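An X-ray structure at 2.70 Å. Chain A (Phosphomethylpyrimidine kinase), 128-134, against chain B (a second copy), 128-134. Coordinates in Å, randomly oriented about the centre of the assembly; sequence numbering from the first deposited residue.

Chain A, residues 128-134: PEEIKAK
Chain B, residues 128-134: PEEIKAK

When two copies of one short helix pack almost antiparallel, a contact made by one chain tends to recur with the chains exchanged, as phosphomethylpyrimidine kinase illustrates. A:Pro128 and B:Pro128 occupy the N-cap position, with phi/psi of -58/125 in A and -58/141 in B, and the helices begin at A:Glu129 and B:Glu129. The helix axes approach to 8.8 Å at 160°. In the register adopted, A:Glu129 CA lies 5.6 Å from B:Ala133 CA, and A:Ala133 CA lies 5.5 Å from B:Glu129 CA.

Van der Waals packing dominates. The CA-to-CB bonds of A:Glu129 and B:Glu129 point toward the partner; chi1 t places CG against the opposing backbone, while chi2 p and chi3 of 52° in A and 55° in B set the carboxylate. A:Glu129 CG sits 3.6 Å from B:Ala133 CA and 3.5 Å from B:Lys132 O; reciprocally, B:Glu129 CG is 3.6 Å from both A:Ala133 CA and A:Lys132 O. The apolar pair A:Ala133 CB and B:Ala133 CB meets at 4.4 Å.

The polar groups add no hydrogen bond across the contact. A:Glu129 OE2 and B:Glu129 OE2 are modelled 2.2 Å apart, too close to support any interpretation. The CA-to-CB bonds of A:Lys132 and B:Lys132, m then t throughout, point toward the partner, but the side-chain ends lead away.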

ATOM      1  N   PRO A 128      13.312   6.432   4.168  1.00 40.73           N
ATOM      2  CA  PRO A 128      13.592   7.672   3.453  1.00 41.20           C
ATOM      3  C   PRO A 128      13.488   7.421   1.961  1.00 42.17           C
ATOM      4  O   PRO A 128      14.138   6.521   1.426  1.00 42.85           O
ATOM      5  CB  PRO A 128      15.013   7.998   3.884  1.00 41.74           C
ATOM      6  CG  PRO A 128      15.051   7.473   5.294  1.00 41.98           C
ATOM      7  CD  PRO A 128      14.380   6.139   5.144  1.00 41.59           C
ATOM      8  N   GLU A 129      12.659   8.216   1.298  1.00 43.20           N
ATOM      9  CA  GLU A 129      12.442   8.084  -0.133  1.00 44.51           C
ATOM     10  C   GLU A 129      13.757   7.885  -0.872  1.00 45.55           C
ATOM     11  O   GLU A 129      13.891   6.963  -1.680  1.00 44.52           O
ATOM     12  CB  GLU A 129      11.733   9.330  -0.659  1.00 45.78           C
ATOM     13  CG  GLU A 129      11.026   9.122  -1.975  1.00 46.80           C
ATOM     14  CD  GLU A 129      10.032   7.984  -1.900  1.00 48.47           C
ATOM     15  OE1 GLU A 129       9.195   7.989  -0.974  1.00 50.06           O
ATOM     16  OE2 GLU A 129      10.086   7.086  -2.762  1.00 47.51           O
ATOM     17  N   GLU A 130      14.727   8.751  -0.591  1.00 46.64           N
ATOM     18  CA  GLU A 130      16.032   8.669  -1.238  1.00 47.34           C
ATOM     19  C   GLU A 130      16.582   7.241  -1.204  1.00 47.55           C
ATOM     20  O   GLU A 130      17.041   6.729  -2.227  1.00 47.96           O
ATOM     21  CB  GLU A 130      17.013   9.635  -0.572  1.00 47.49           C
ATOM     22  N   ILE A 131      16.535   6.597  -0.040  1.00 47.47           N
ATOM     23  CA  ILE A 131      17.025   5.227   0.067  1.00 47.26           C
ATOM     24  C   ILE A 131      16.185   4.319  -0.832  1.00 47.75           C
ATOM     25  O   ILE A 131      16.734   3.491  -1.566  1.00 47.45           O
ATOM     26  CB  ILE A 131      16.965   4.686   1.517  1.00 46.94           C
ATOM     27  CG1 ILE A 131      18.024   5.367   2.387  1.00 45.94           C
ATOM     28  CG2 ILE A 131      17.229   3.181   1.520  1.00 47.09           C
ATOM     29  CD1 ILE A 131      17.805   6.833   2.598  1.00 46.98           C
ATOM     30  N   LYS A 132      14.862   4.466  -0.775  1.00 47.36           N
ATOM     31  CA  LYS A 132      13.990   3.647  -1.618  1.00 47.98           C
ATOM     32  C   LYS A 132      14.466   3.765  -3.065  1.00 47.84           C
ATOM     33  O   LYS A 132      14.449   2.794  -3.829  1.00 47.35           O
ATOM     34  CB  LYS A 132      12.538   4.128  -1.541  1.00 49.28           C
ATOM     35  CG  LYS A 132      11.857   3.938  -0.198  1.00 51.07           C
ATOM     36  CD  LYS A 132      10.401   4.384  -0.264  1.00 52.69           C
ATOM     37  CE  LYS A 132       9.677   4.132   1.049  1.00 54.51           C
ATOM     38  NZ  LYS A 132       8.273   4.627   1.020  1.00 55.31           N
ATOM     39  N   ALA A 133      14.896   4.974  -3.419  1.00 47.62           N
ATOM     40  CA  ALA A 133      15.374   5.277  -4.760  1.00 46.56           C
ATOM     41  C   ALA A 133      16.608   4.469  -5.156  1.00 45.91           C
ATOM     42  O   ALA A 133      16.625   3.864  -6.224  1.00 46.75           O
ATOM     43  CB  ALA A 133      15.658   6.770  -4.881  1.00 46.44           C
ATOM     44  N   LYS A 134      17.633   4.451  -4.307  1.00 45.65           N
ATOM     45  CA  LYS A 134      18.861   3.705  -4.610  1.00 45.19           C
ATOM     46  C   LYS A 134      18.646   2.189  -4.545  1.00 45.37           C
ATOM     47  O   LYS A 134      18.242   1.648  -3.512  1.00 46.12           O
ATOM     48  CB  LYS A 134      19.982   4.126  -3.654  1.00 44.15           C
TER
ATOM     49  N   PRO B 128       7.839   5.800 -11.569  1.00 43.73           N
ATOM     50  CA  PRO B 128       9.209   5.394 -11.261  1.00 44.86           C
ATOM     51  C   PRO B 128       9.650   5.986  -9.934  1.00 46.04           C
ATOM     52  O   PRO B 128       9.316   7.126  -9.599  1.00 47.27           O
ATOM     53  CB  PRO B 128      10.009   5.930 -12.447  1.00 43.96           C
ATOM     54  CG  PRO B 128       9.181   7.066 -12.937  1.00 43.48           C
ATOM     55  CD  PRO B 128       7.790   6.517 -12.851  1.00 44.35           C
ATOM     56  N   GLU B 129      10.391   5.184  -9.179  1.00 47.45           N
ATOM     57  CA  GLU B 129      10.887   5.573  -7.870  1.00 47.63           C
ATOM     58  C   GLU B 129      11.654   6.896  -7.933  1.00 46.86           C
ATOM     59  O   GLU B 129      11.546   7.727  -7.033  1.00 47.39           O
ATOM     60  CB  GLU B 129      11.781   4.456  -7.323  1.00 47.89           C
ATOM     61  CG  GLU B 129      12.014   4.532  -5.837  1.00 50.35           C
ATOM     62  CD  GLU B 129      10.712   4.592  -5.061  1.00 51.83           C
ATOM     63  OE1 GLU B 129       9.855   3.694  -5.245  1.00 50.09           O
ATOM     64  OE2 GLU B 129      10.555   5.544  -4.267  1.00 52.30           O
ATOM     65  N   GLU B 130      12.422   7.086  -9.004  1.00 45.36           N
ATOM     66  CA  GLU B 130      13.203   8.304  -9.183  1.00 44.75           C
ATOM     67  C   GLU B 130      12.335   9.559  -9.043  1.00 44.71           C
ATOM     68  O   GLU B 130      12.692  10.501  -8.324  1.00 44.28           O
ATOM     69  CB  GLU B 130      13.884   8.286 -10.554  1.00 44.03           C
ATOM     70  N   ILE B 131      11.193   9.563  -9.725  1.00 43.78           N
ATOM     71  CA  ILE B 131      10.282  10.701  -9.689  1.00 41.51           C
ATOM     72  C   ILE B 131       9.632  10.890  -8.325  1.00 41.82           C
ATOM     73  O   ILE B 131       9.369  12.022  -7.915  1.00 41.55           O
ATOM     74  CB  ILE B 131       9.183  10.562 -10.768  1.00 41.20           C
ATOM     75  CG1 ILE B 131       9.838  10.469 -12.146  1.00 39.86           C
ATOM     76  CG2 ILE B 131       8.233  11.758 -10.719  1.00 40.35           C
ATOM     77  CD1 ILE B 131       8.868  10.378 -13.286  1.00 39.11           C
ATOM     78  N   LYS B 132       9.369   9.794  -7.619  1.00 42.03           N
ATOM     79  CA  LYS B 132       8.751   9.900  -6.296  1.00 43.36           C
ATOM     80  C   LYS B 132       9.713  10.571  -5.321  1.00 44.38           C
ATOM     81  O   LYS B 132       9.302  11.125  -4.289  1.00 43.73           O
ATOM     82  CB  LYS B 132       8.372   8.517  -5.758  1.00 43.89           C
ATOM     83  CG  LYS B 132       7.289   7.793  -6.549  1.00 44.77           C
ATOM     84  CD  LYS B 132       6.941   6.463  -5.899  1.00 43.23           C
ATOM     85  CE  LYS B 132       5.872   5.735  -6.681  1.00 43.93           C
ATOM     86  NZ  LYS B 132       5.613   4.369  -6.146  1.00 43.97           N
ATOM     87  N   ALA B 133      10.997  10.519  -5.663  1.00 45.83           N
ATOM     88  CA  ALA B 133      12.049  11.094  -4.833  1.00 46.76           C
ATOM     89  C   ALA B 133      12.096  12.621  -4.872  1.00 47.93           C
ATOM     90  O   ALA B 133      12.453  13.250  -3.875  1.00 48.56           O
ATOM     91  CB  ALA B 133      13.390  10.519  -5.242  1.00 46.00           C
ATOM     92  N   LYS B 134      11.738  13.215  -6.012  1.00 48.73           N
ATOM     93  CA  LYS B 134      11.749  14.677  -6.166  1.00 49.79           C
ATOM     94  C   LYS B 134      10.441  15.324  -5.706  1.00 50.44           C
ATOM     95  O   LYS B 134       9.414  15.187  -6.369  1.00 51.37           O
ATOM     96  CB  LYS B 134      12.021  15.041  -7.623  1.00 48.96           C
TER